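Local coordinates for protein L-ornithine 5-monooxygenase (Pseudomonas aeruginosa, PDB 3S5W) that hydroxylates the side-chain nitrogen of L-ornithine with FAD, NADPH and molecular oxygen, the first step in making hydroxamate siderophores such as pyoverdin, at residues A[179-191]-A[408-420]. Sequence-based numbering, arbitrary orientation.
With FAD (flavin-adenine dinucleotide), chain C; PO4 (phosphate ion), chain D.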
ATOM      1  N   ARG A 179      22.652   2.039  13.678  1.00 34.33           N
ATOM      2  CA  ARG A 179      22.623   3.497  13.773  1.00 34.44           C
ATOM      3  C   ARG A 179      21.827   3.914  14.993  1.00 34.20           C
ATOM      4  O   ARG A 179      20.974   3.176  15.487  1.00 34.70           O
ATOM      5  CB  ARG A 179      21.992   4.135  12.521  1.00 34.70           C
ATOM      6  CG  ARG A 179      22.776   4.004  11.239  1.00 34.23           C
ATOM      7  CD  ARG A 179      22.009   4.752  10.161  1.00 32.41           C
ATOM      8  NE  ARG A 179      22.609   4.639   8.837  1.00 32.24           N
ATOM      9  CZ  ARG A 179      22.367   3.660   7.969  1.00 32.15           C
ATOM     10  NH1 ARG A 179      21.564   2.644   8.287  1.00 30.81           N
ATOM     11  NH2 ARG A 179      22.954   3.685   6.784  1.00 31.92           N
ATOM     12  N   THR A 180      22.084   5.124  15.458  1.00 34.47           N
ATOM     13  CA  THR A 180      21.470   5.622  16.646  1.00 35.25           C
ATOM     14  C   THR A 180      20.609   6.852  16.318  1.00 34.42           C
ATOM     15  O   THR A 180      21.008   7.686  15.515  1.00 34.81           O
ATOM     16  CB  THR A 180      22.586   5.942  17.684  1.00 35.66           C
ATOM     17  OG1 THR A 180      23.213   4.709  18.039  1.00 38.76           O
ATOM     18  CG2 THR A 180      22.010   6.542  18.925  1.00 36.52           C
ATOM     19  N   THR A 181      19.440   6.951  16.952  1.00 34.01           N
ATOM     20  CA  THR A 181      18.482   8.031  16.667  1.00 33.24           C
ATOM     21  C   THR A 181      17.652   8.479  17.870  1.00 32.57           C
ATOM     22  O   THR A 181      17.289   7.660  18.709  1.00 32.96           O
ATOM     23  CB  THR A 181      17.522   7.633  15.476  1.00 33.14           C
ATOM     24  OG1 THR A 181      16.735   8.772  15.094  1.00 31.78           O
ATOM     25  CG2 THR A 181      16.586   6.492  15.866  1.00 31.96           C
ATOM     26  N   ARG A 182      17.338   9.775  17.936  1.00 32.42           N
ATOM     27  CA  ARG A 182      16.416  10.341  18.949  1.00 33.06           C
ATOM     28  C   ARG A 182      14.914  10.028  18.692  1.00 32.23           C
ATOM     29  O   ARG A 182      14.081  10.068  19.609  1.00 32.79           O
ATOM     30  CB  ARG A 182      16.595  11.879  19.059  1.00 34.22           C
ATOM     31  CG  ARG A 182      18.056  12.351  19.276  1.00 37.91           C
ATOM     32  CD  ARG A 182      18.176  13.866  19.363  1.00 43.68           C
ATOM     33  NE  ARG A 182      19.497  14.277  19.859  1.00 50.02           N
ATOM     34  CZ  ARG A 182      20.556  14.572  19.095  1.00 52.24           C
ATOM     35  NH1 ARG A 182      20.479  14.514  17.763  1.00 52.01           N
ATOM     36  NH2 ARG A 182      21.700  14.942  19.667  1.00 52.02           N
ATOM     37  N   ALA A 183      14.573   9.718  17.444  1.00 30.95           N
ATOM     38  CA  ALA A 183      13.172   9.529  17.044  1.00 29.73           C
ATOM     39  C   ALA A 183      13.095   8.603  15.822  1.00 28.86           C
ATOM     40  O   ALA A 183      14.053   8.512  15.033  1.00 28.67           O
ATOM     41  CB  ALA A 183      12.525  10.884  16.726  1.00 30.06           C
ATOM     42  N   LEU A 184      11.956   7.935  15.686  1.00 27.64           N
ATOM     43  CA  LEU A 184      11.729   6.939  14.656  1.00 27.45           C
ATOM     44  C   LEU A 184      10.374   7.157  13.996  1.00 27.13           C
ATOM     45  O   LEU A 184       9.390   7.440  14.679  1.00 26.42           O
ATOM     46  CB  LEU A 184      11.725   5.541  15.274  1.00 27.61           C
ATOM     47  CG  LEU A 184      11.635   4.303  14.372  1.00 28.57           C
ATOM     48  CD1 LEU A 184      12.901   4.053  13.534  1.00 29.90           C
ATOM     49  CD2 LEU A 184      11.339   3.091  15.239  1.00 31.96           C
ATOM     50  N   VAL A 185      10.327   6.982  12.674  1.00 26.66           N
ATOM     51  CA  VAL A 185       9.018   6.954  11.989  1.00 26.13           C
ATOM     52  C   VAL A 185       8.900   5.636  11.204  1.00 25.31           C
ATOM     53  O   VAL A 185       9.749   5.311  10.400  1.00 25.82           O
ATOM     54  CB  VAL A 185       8.732   8.255  11.174  1.00 26.24           C
ATOM     55  CG1 VAL A 185       9.777   8.473  10.082  1.00 26.88           C
ATOM     56  CG2 VAL A 185       7.310   8.230  10.555  1.00 26.18           C
ATOM     57  N   VAL A 186       7.873   4.856  11.514  1.00 24.14           N
ATOM     58  CA  VAL A 186       7.704   3.520  10.943  1.00 24.64           C
ATOM     59  C   VAL A 186       6.631   3.559   9.838  1.00 24.25           C
ATOM     60  O   VAL A 186       5.452   3.674  10.146  1.00 24.17           O
ATOM     61  CB  VAL A 186       7.309   2.490  12.032  1.00 25.37           C
ATOM     62  CG1 VAL A 186       7.126   1.125  11.426  1.00 25.76           C
ATOM     63  CG2 VAL A 186       8.423   2.400  13.120  1.00 25.16           C
ATOM     64  N   SER A 187       7.058   3.455   8.582  1.00 23.78           N
ATOM     65  CA  SER A 187       6.137   3.534   7.411  1.00 24.33           C
ATOM     66  C   SER A 187       6.412   2.444   6.374  1.00 24.60           C
ATOM     67  O   SER A 187       6.762   2.745   5.228  1.00 24.15           O
ATOM     68  CB  SER A 187       6.283   4.909   6.763  1.00 23.52           C
ATOM     69  OG  SER A 187       6.174   5.927   7.739  1.00 24.47           O
ATOM     70  N   PRO A 188       6.314   1.160   6.779  1.00 25.45           N
ATOM     71  CA  PRO A 188       6.765   0.078   5.906  1.00 25.62           C
ATOM     72  C   PRO A 188       5.706  -0.484   4.944  1.00 24.80           C
ATOM     73  O   PRO A 188       5.991  -1.424   4.204  1.00 24.08           O
ATOM     74  CB  PRO A 188       7.191  -1.016   6.904  1.00 25.88           C
ATOM     75  CG  PRO A 188       6.161  -0.857   8.016  1.00 26.04           C
ATOM     76  CD  PRO A 188       5.938   0.654   8.121  1.00 26.23           C
ATOM     77  N   GLY A 189       4.497   0.079   4.970  1.00 25.96           N
ATOM     78  CA  GLY A 189       3.431  -0.361   4.079  1.00 26.05           C
ATOM     79  C   GLY A 189       2.788  -1.629   4.603  1.00 27.74           C
ATOM     80  O   GLY A 189       3.114  -2.069   5.710  1.00 27.12           O
ATOM     81  N   GLY A 190       1.911  -2.250   3.805  1.00 27.31           N
ATOM     82  CA  GLY A 190       1.234  -3.464   4.264  1.00 27.51           C
ATOM     83  C   GLY A 190       1.984  -4.748   3.914  1.00 28.60           C
ATOM     84  O   GLY A 190       2.938  -4.749   3.140  1.00 28.09           O
ATOM     85  N   THR A 191       1.522  -5.858   4.461  1.00 28.07           N
ATOM     86  CA  THR A 191       2.059  -7.146   4.087  1.00 29.23           C
ATOM     87  C   THR A 191       0.966  -7.951   3.382  1.00 27.94           C
ATOM     88  O   THR A 191      -0.219  -7.879   3.770  1.00 26.54           O
ATOM     89  CB  THR A 191       2.612  -7.891   5.324  1.00 30.70           C
ATOM     90  OG1 THR A 191       1.531  -8.190   6.199  1.00 34.48           O
ATOM     91  CG2 THR A 191       3.598  -6.979   6.086  1.00 33.09           C
ATOM     92  N   CYS A 408      10.377   5.893  28.484  1.00 53.51           N
ATOM     93  CA  CYS A 408      10.722   6.076  27.083  1.00 52.35           C
ATOM     94  C   CYS A 408      10.694   7.571  26.753  1.00 51.35           C
ATOM     95  O   CYS A 408       9.634   8.195  26.742  1.00 51.52           O
ATOM     96  CB  CYS A 408       9.750   5.276  26.218  1.00 52.57           C
ATOM     97  SG  CYS A 408      10.314   4.859  24.553  1.00 52.88           S
ATOM     98  N   LYS A 409      11.875   8.135  26.520  1.00 50.03           N
ATOM     99  CA  LYS A 409      12.051   9.567  26.263  1.00 48.78           C
ATOM    100  C   LYS A 409      12.092   9.889  24.756  1.00 47.20           C
ATOM    101  O   LYS A 409      12.141  11.062  24.357  1.00 46.96           O
ATOM    102  CB  LYS A 409      13.351  10.064  26.908  1.00 49.78           C
ATOM    103  CG  LYS A 409      13.484   9.770  28.412  1.00 51.76           C
ATOM    104  CD  LYS A 409      12.694  10.765  29.259  1.00 55.91           C
ATOM    105  CE  LYS A 409      13.426  12.109  29.335  1.00 58.59           C
ATOM    106  NZ  LYS A 409      12.626  13.129  30.052  1.00 60.70           N
ATOM    107  N   VAL A 410      12.119   8.843  23.936  1.00 44.67           N
ATOM    108  CA  VAL A 410      12.193   8.990  22.483  1.00 42.24           C
ATOM    109  C   VAL A 410      10.774   9.002  21.916  1.00 40.47           C
ATOM    110  O   VAL A 410       9.849   8.466  22.535  1.00 40.48           O
ATOM    111  CB  VAL A 410      13.002   7.854  21.825  1.00 42.05           C
ATOM    112  CG1 VAL A 410      14.458   7.927  22.245  1.00 42.28           C
ATOM    113  CG2 VAL A 410      12.414   6.505  22.170  1.00 42.57           C
ATOM    114  N   ALA A 411      10.623   9.608  20.741  1.00 38.27           N
ATOM    115  CA  ALA A 411       9.330   9.666  20.048  1.00 35.51           C
ATOM    116  C   ALA A 411       9.346   8.643  18.915  1.00 33.22           C
ATOM    117  O   ALA A 411      10.303   8.596  18.136  1.00 32.44           O
ATOM    118  CB  ALA A 411       9.083  11.085  19.515  1.00 35.24           C
ATOM    119  N   ILE A 412       8.308   7.805  18.855  1.00 30.82           N
ATOM    120  CA  ILE A 412       8.124   6.845  17.767  1.00 28.90           C
ATOM    121  C   ILE A 412       6.781   7.133  17.065  1.00 28.13           C
ATOM    122  O   ILE A 412       5.737   7.170  17.711  1.00 26.99           O
ATOM    123  CB  ILE A 412       8.126   5.399  18.285  1.00 29.84           C
ATOM    124  CG1 ILE A 412       9.419   5.140  19.116  1.00 30.20           C
ATOM    125  CG2 ILE A 412       7.961   4.403  17.112  1.00 28.15           C
ATOM    126  CD1 ILE A 412       9.341   3.946  20.005  1.00 33.61           C
ATOM    127  N   TYR A 413       6.840   7.351  15.756  1.00 27.51           N
ATOM    128  CA  TYR A 413       5.630   7.614  14.959  1.00 26.52           C
ATOM    129  C   TYR A 413       5.418   6.446  13.994  1.00 27.03           C
ATOM    130  O   TYR A 413       6.372   5.757  13.623  1.00 25.40           O
ATOM    131  CB  TYR A 413       5.802   8.920  14.181  1.00 26.54           C
ATOM    132  CG  TYR A 413       6.012  10.141  15.040  1.00 27.85           C
ATOM    133  CD1 TYR A 413       7.287  10.494  15.501  1.00 29.22           C
ATOM    134  CD2 TYR A 413       4.945  10.969  15.377  1.00 29.41           C
ATOM    135  CE1 TYR A 413       7.483  11.639  16.292  1.00 29.99           C
ATOM    136  CE2 TYR A 413       5.140  12.119  16.153  1.00 29.90           C
ATOM    137  CZ  TYR A 413       6.423  12.440  16.610  1.00 30.73           C
ATOM    138  OH  TYR A 413       6.617  13.569  17.390  1.00 32.41           O
ATOM    139  N   ALA A 414       4.166   6.215  13.589  1.00 26.40           N
ATOM    140  CA  ALA A 414       3.867   5.195  12.596  1.00 25.27           C
ATOM    141  C   ALA A 414       2.878   5.757  11.577  1.00 25.12           C
ATOM    142  O   ALA A 414       1.982   6.470  11.957  1.00 24.71           O
ATOM    143  CB  ALA A 414       3.308   3.955  13.261  1.00 26.40           C
ATOM    144  N   GLN A 415       3.054   5.411  10.299  1.00 25.50           N
ATOM    145  CA  GLN A 415       2.180   5.917   9.242  1.00 25.57           C
ATOM    146  C   GLN A 415       1.556   4.733   8.539  1.00 25.75           C
ATOM    147  O   GLN A 415       2.275   3.825   8.109  1.00 26.12           O
ATOM    148  CB  GLN A 415       2.987   6.752   8.238  1.00 25.38           C
ATOM    149  CG  GLN A 415       3.572   8.013   8.835  1.00 23.25           C
ATOM    150  CD  GLN A 415       3.897   9.036   7.769  1.00 24.79           C
ATOM    151  OE1 GLN A 415       2.992   9.582   7.135  1.00 24.74           O
ATOM    152  NE2 GLN A 415       5.194   9.295   7.550  1.00 23.57           N
ATOM    153  N   GLY A 416       0.217   4.761   8.424  1.00 26.21           N
ATOM    154  CA  GLY A 416      -0.534   3.759   7.666  1.00 25.80           C
ATOM    155  C   GLY A 416      -1.048   2.606   8.508  1.00 26.71           C
ATOM    156  O   GLY A 416      -1.568   1.617   7.956  1.00 25.70           O
ATOM    157  N   PHE A 417      -0.929   2.753   9.833  1.00 26.37           N
ATOM    158  CA  PHE A 417      -1.323   1.696  10.781  1.00 28.32           C
ATOM    159  C   PHE A 417      -2.458   2.109  11.697  1.00 28.91           C
ATOM    160  O   PHE A 417      -2.692   1.498  12.755  1.00 30.32           O
ATOM    161  CB  PHE A 417      -0.075   1.241  11.576  1.00 28.14           C
ATOM    162  CG  PHE A 417       0.856   0.463  10.720  1.00 31.62           C
ATOM    163  CD1 PHE A 417       0.691  -0.919  10.588  1.00 32.43           C
ATOM    164  CD2 PHE A 417       1.817   1.120   9.930  1.00 35.10           C
ATOM    165  CE1 PHE A 417       1.501  -1.660   9.722  1.00 34.35           C
ATOM    166  CE2 PHE A 417       2.643   0.386   9.062  1.00 36.07           C
ATOM    167  CZ  PHE A 417       2.484  -1.007   8.955  1.00 35.48           C
ATOM    168  N   SER A 418      -3.141   3.186  11.320  1.00 28.14           N
ATOM    169  CA  SER A 418      -4.100   3.767  12.228  1.00 28.42           C
ATOM    170  C   SER A 418      -5.432   4.084  11.548  1.00 27.52           C
ATOM    171  O   SER A 418      -6.107   5.014  11.927  1.00 27.67           O
ATOM    172  CB  SER A 418      -3.488   4.998  12.913  1.00 28.78           C
ATOM    173  OG  SER A 418      -2.942   5.876  11.942  1.00 31.39           O
ATOM    174  N   GLN A 419      -5.810   3.279  10.564  1.00 26.72           N
ATOM    175  CA  GLN A 419      -7.161   3.388   9.984  1.00 26.80           C
ATOM    176  C   GLN A 419      -8.274   3.367  11.056  1.00 26.93           C
ATOM    177  O   GLN A 419      -9.226   4.163  10.968  1.00 25.84           O
ATOM    178  CB  GLN A 419      -7.397   2.292   8.960  1.00 25.95           C
ATOM    179  CG  GLN A 419      -8.814   2.286   8.348  1.00 26.54           C
ATOM    180  CD  GLN A 419      -8.939   1.190   7.342  1.00 27.12           C
ATOM    181  OE1 GLN A 419      -9.433   0.103   7.652  1.00 29.47           O
ATOM    182  NE2 GLN A 419      -8.441   1.434   6.140  1.00 24.23           N
ATOM    183  N   ALA A 420      -8.141   2.478  12.051  1.00 26.97           N
ATOM    184  CA  ALA A 420      -9.180   2.349  13.108  1.00 28.43           C
ATOM    185  C   ALA A 420      -9.505   3.666  13.813  1.00 28.16           C
ATOM    186  O   ALA A 420     -10.654   3.904  14.191  1.00 29.83           O
ATOM    187  CB  ALA A 420      -8.824   1.241  14.136  1.00 28.98           C
TER
HETATM  188  PA  FAD C 450       4.505   1.967   0.811  1.00 23.63           P
HETATM  189  O1A FAD C 450       4.024   0.566   0.856  1.00 19.77           O
HETATM  190  O2A FAD C 450       4.262   2.704  -0.517  1.00 19.53           O
HETATM  191  O5B FAD C 450       6.101   2.009   1.112  1.00 23.66           O
HETATM  192  C5B FAD C 450       6.626   1.230   2.161  1.00 21.39           C
HETATM  193  C4B FAD C 450       8.119   1.172   1.883  1.00 23.22           C
HETATM  194  O4B FAD C 450       8.720   0.520   2.969  1.00 26.67           O
HETATM  195  C3B FAD C 450       8.408   0.323   0.650  1.00 23.62           C
HETATM  196  O3B FAD C 450       9.120   1.088  -0.303  1.00 24.22           O
HETATM  197  C2B FAD C 450       9.234  -0.856   1.179  1.00 24.49           C
HETATM  198  O2B FAD C 450      10.335  -1.169   0.333  1.00 27.34           O
HETATM  199  C1B FAD C 450       9.758  -0.314   2.474  1.00 25.52           C
HETATM  200  N9A FAD C 450       9.974  -1.295   3.533  1.00 27.25           N
HETATM  201  C8A FAD C 450       9.082  -2.243   4.024  1.00 30.44           C
HETATM  202  N7A FAD C 450       9.694  -2.881   5.066  1.00 29.15           N
HETATM  203  C5A FAD C 450      10.925  -2.328   5.239  1.00 28.77           C
HETATM  204  C6A FAD C 450      11.953  -2.592   6.143  1.00 30.58           C
HETATM  205  N6A FAD C 450      11.735  -3.370   7.216  1.00 28.73           N
HETATM  206  N1A FAD C 450      13.123  -1.841   6.049  1.00 28.54           N
HETATM  207  C2A FAD C 450      13.289  -0.842   5.111  1.00 27.82           C
HETATM  208  N3A FAD C 450      12.265  -0.576   4.209  1.00 25.41           N
HETATM  209  C4A FAD C 450      11.108  -1.317   4.283  1.00 28.24           C
HETATM  210  N1  FAD C 450      -3.366   4.624  -2.776  1.00 22.48           N
HETATM  211  C2  FAD C 450      -3.991   5.689  -3.412  1.00 25.26           C
HETATM  212  O2  FAD C 450      -4.300   6.686  -2.782  1.00 23.60           O
HETATM  213  N3  FAD C 450      -4.272   5.637  -4.761  1.00 25.57           N
HETATM  214  C4  FAD C 450      -3.933   4.543  -5.519  1.00 28.10           C
HETATM  215  O4  FAD C 450      -4.165   4.560  -6.740  1.00 26.10           O
HETATM  216  C4X FAD C 450      -3.314   3.451  -4.880  1.00 25.20           C
HETATM  217  N5  FAD C 450      -2.976   2.322  -5.613  1.00 26.11           N
HETATM  218  C5X FAD C 450      -2.378   1.244  -4.981  1.00 27.52           C
HETATM  219  C6  FAD C 450      -2.043   0.109  -5.734  1.00 29.83           C
HETATM  220  C7  FAD C 450      -1.444  -0.988  -5.130  1.00 29.86           C
HETATM  221  C7M FAD C 450      -1.122  -2.177  -6.001  1.00 32.40           C
HETATM  222  C8  FAD C 450      -1.203  -0.961  -3.761  1.00 28.19           C
HETATM  223  C8M FAD C 450      -0.555  -2.110  -3.042  1.00 31.03           C
HETATM  224  C9  FAD C 450      -1.530   0.159  -3.004  1.00 26.97           C
HETATM  225  C9A FAD C 450      -2.105   1.287  -3.605  1.00 26.84           C
HETATM  226  N10 FAD C 450      -2.444   2.423  -2.861  1.00 23.80           N
HETATM  227  C10 FAD C 450      -3.064   3.491  -3.501  1.00 24.18           C
HETATM  228  C1' FAD C 450      -2.233   2.503  -1.381  1.00 23.37           C
HETATM  229  C2' FAD C 450      -0.760   2.666  -0.953  1.00 23.22           C
HETATM  230  O2' FAD C 450      -0.721   2.088   0.356  1.00 24.65           O
HETATM  231  C3' FAD C 450      -0.402   4.143  -0.890  1.00 24.06           C
HETATM  232  O3' FAD C 450      -0.604   4.799  -2.158  1.00 23.72           O
HETATM  233  C4' FAD C 450       1.083   4.357  -0.504  1.00 22.97           C
HETATM  234  O4' FAD C 450       1.903   3.525  -1.317  1.00 23.37           O
HETATM  235  C5' FAD C 450       1.391   4.179   1.006  1.00 23.29           C
HETATM  236  O5' FAD C 450       2.664   4.750   1.240  1.00 26.29           O
HETATM  237  P   FAD C 450       3.663   4.235   2.405  1.00 24.11           P
HETATM  238  O1P FAD C 450       4.948   4.994   2.186  1.00 22.80           O
HETATM  239  O2P FAD C 450       2.942   4.421   3.712  1.00 20.51           O
HETATM  240  O3P FAD C 450       3.849   2.685   2.078  1.00 21.18           O
HETATM  241  P   PO4 D 444      25.351   6.623   6.935  1.00 53.64           P
HETATM  242  O1  PO4 D 444      25.005   8.092   6.838  1.00 51.76           O
HETATM  243  O2  PO4 D 444      24.856   6.139   8.280  1.00 51.76           O
HETATM  244  O3  PO4 D 444      26.853   6.472   6.807  1.00 53.57           O
HETATM  245  O4  PO4 D 444      24.726   5.806   5.820  1.00 50.73           O
HETATM  246  O   HOH W   1       3.237   2.650   5.928  1.00 25.31           O
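Leu184 and Val186 bond through their backbones to Ala411, Tyr413 and Gln415, joining side by side two parallel strands, 183-186 and 411-414, whose axes run 12° apart. Four backbone hydrogen bonds establish the register: Leu184 N to Ala411 O, Tyr413 N to Leu184 O (nearly straight, 172° at the hydrogen), Val186 N to Tyr413 O at 2.7 Å, and Gln415 N to Val186 O. On one face Leu184 CD2 lies 4.1 Å from Ile412 CG2, the two side chains side by side and pointing the same way; Val185 and Tyr413 occupy the other.

Gln415 can be followed atom by atom. Its CB is 3.3 Å from Ser187 OG, and CG, set beside the backbone N (chi1 -65°), stays close to that oxygen while reaching Val185 CG2. The chain then extends, CD still near Ser187 OG, and NE2 lies 3.5 Å from Ser187 OG and 3.8 Å from Val185 CG2. At the tip, OE1 accepts a hydrogen bond from Arg435, and NE2 gives a weak one to Ser41 O; together they would fix the amide's rotation. Ser187 OG itself is hydrogen-bonded to Asn42.

Beyond the strands, Phe417 CE2 meets Pro188 CD at 3.4 Å, a close oblique crossing, and CZ lies near Gly189 O. The loop 187-189 belongs to the FAD pocket: a water accepts from Gly189 N and donates to Gln415 O (2.7 Å) and FAD O2P, so both segments share one bridge to the pyrophosphate. Gly189 CA lies 3.4 Å from FAD O1A.

Strand 411-414 thus joins the parallel part of the FAD-binding sheet beside 183-186, whose other neighbour is strand 30-36, while helix 432-447 covers the face bearing Ala183 and Ala411, touching them through Leu443 and His446.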